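Adenylyltransferase thiF (Escherichia coli, PDB 1ZUD) catalyses the ATP-dependent adenylation of the C-terminal glycine carboxylate of the sulfur carrier protein ThiS, a step in making the thiazole of thiamin. Local coordinates at the interface of chains A and B. Sequence-based numbering; all coordinates share one arbitrary frame. Chains: chain A/B, Adenylyltransferase thiF.

The interface of chains A and B. Residues chain A 75-77, 90; chain B 93-94.
The backbone carbonyl of B:Gln93, near the C-terminal end of helix 83-94, meets the start of the short 3-10 helix 76-78 of chain A. A:Thr76 N donates to B:Gln93 O at 3.0 Å. The same oxygen takes a water, 3.1 Å from B:Gln93 O, which also lies 2.7 Å from A:Glu77 N, so the first turn of the 3-10 helix is tied to the partner directly and through solvent. The A:Thr76 hydroxyl, OG1, adds weak bonds to the carbonyls of B:Gln93 and B:Leu94. Alongside, the side chains of A:Thr75 and B:Gln93 lie parallel, both heading the same way, with A:Thr75 CG2, the methyl, 4.0 Å from B:Gln93 CB. With A:Thr75 OG1 flanked by the backbone N and the carbonyl carbon (chi1 68°), the methyl faces the glutamine while the hydroxyl turns to its own chain and donates to A:Glu77 OE2 at 3.1 Å, using the anti lone pair of that carboxylate oxygen. An alanine in place of A:Thr75 would probably leave that carboxylate without its hydroxyl donor, freer to turn, and open a small gap beside the B:Gln93 stem. Beyond CG the glutamine is extended, and its amide passes the A:Glu77 carboxylate with the planes 74° apart. There B:Gln93 OE1 comes 3.5 Å from A:Glu77 OE2, a contact of two oxygens and not a hydrogen bond. B:Gln93 OE1 lies 3.9 Å from A:Arg90 NH2, a loose approach at most, though the guanidinium charge may ease the closeness of the two oxygens. Repeated by the two-fold axis, this patch contributes to the ThiF homodimer, joining the 3-10 turn of one subunit to the end of a helix in the other.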
# COMPACT_ATOMS: atom_id res chain seq x y z
N THR A 75 -19.04 1.91 10.82
CA THR A 75 -18.92 2.15 12.26
C THR A 75 -19.86 1.19 13.02
O THR A 75 -20.71 0.53 12.44
CB THR A 75 -19.31 3.61 12.67
OG1 THR A 75 -20.73 3.79 12.47
CG2 THR A 75 -18.52 4.67 11.85
N THR A 76 -19.69 1.12 14.33
CA THR A 76 -20.53 0.26 15.14
C THR A 76 -22.01 0.63 14.99
O THR A 76 -22.84 -0.25 15.05
CB THR A 76 -20.14 0.35 16.61
OG1 THR A 76 -18.80 -0.16 16.77
CG2 THR A 76 -21.07 -0.48 17.45
N GLU A 77 -22.36 1.90 14.78
CA GLU A 77 -23.78 2.24 14.62
C GLU A 77 -24.36 1.81 13.28
O GLU A 77 -25.58 1.88 13.06
CB GLU A 77 -23.99 3.75 14.81
CG GLU A 77 -23.43 4.58 13.68
CD GLU A 77 -22.98 5.94 14.14
OE1 GLU A 77 -23.78 6.60 14.85
OE2 GLU A 77 -21.84 6.33 13.79
N ARG A 90 -21.93 7.65 4.19
CA ARG A 90 -20.63 8.08 4.72
C ARG A 90 -19.81 8.80 3.62
O ARG A 90 -19.17 9.80 3.89
CB ARG A 90 -19.78 6.88 5.20
CG ARG A 90 -20.51 5.70 5.82
CD ARG A 90 -21.32 6.06 7.01
NE ARG A 90 -20.54 6.75 8.02
CZ ARG A 90 -20.95 6.93 9.28
NH1 ARG A 90 -22.13 6.45 9.67
NH2 ARG A 90 -20.20 7.61 10.13
N GLN B 93 -16.19 5.73 17.22
CA GLN B 93 -17.40 5.25 16.53
C GLN B 93 -17.09 3.90 15.89
O GLN B 93 -17.93 2.98 15.83
CB GLN B 93 -17.82 6.24 15.43
CG GLN B 93 -18.61 7.44 15.94
CD GLN B 93 -18.71 8.54 14.91
OE1 GLN B 93 -18.91 8.29 13.72
NE2 GLN B 93 -18.59 9.79 15.36
N LEU B 94 -15.86 3.78 15.37
CA LEU B 94 -15.44 2.54 14.75
C LEU B 94 -15.25 1.46 15.83
O LEU B 94 -15.72 0.32 15.72
CB LEU B 94 -14.12 2.78 14.01
CG LEU B 94 -13.46 1.53 13.41
CD1 LEU B 94 -14.32 0.95 12.27
CD2 LEU B 94 -12.06 1.92 12.93
O HOH W 1 -20.92 3.97 15.80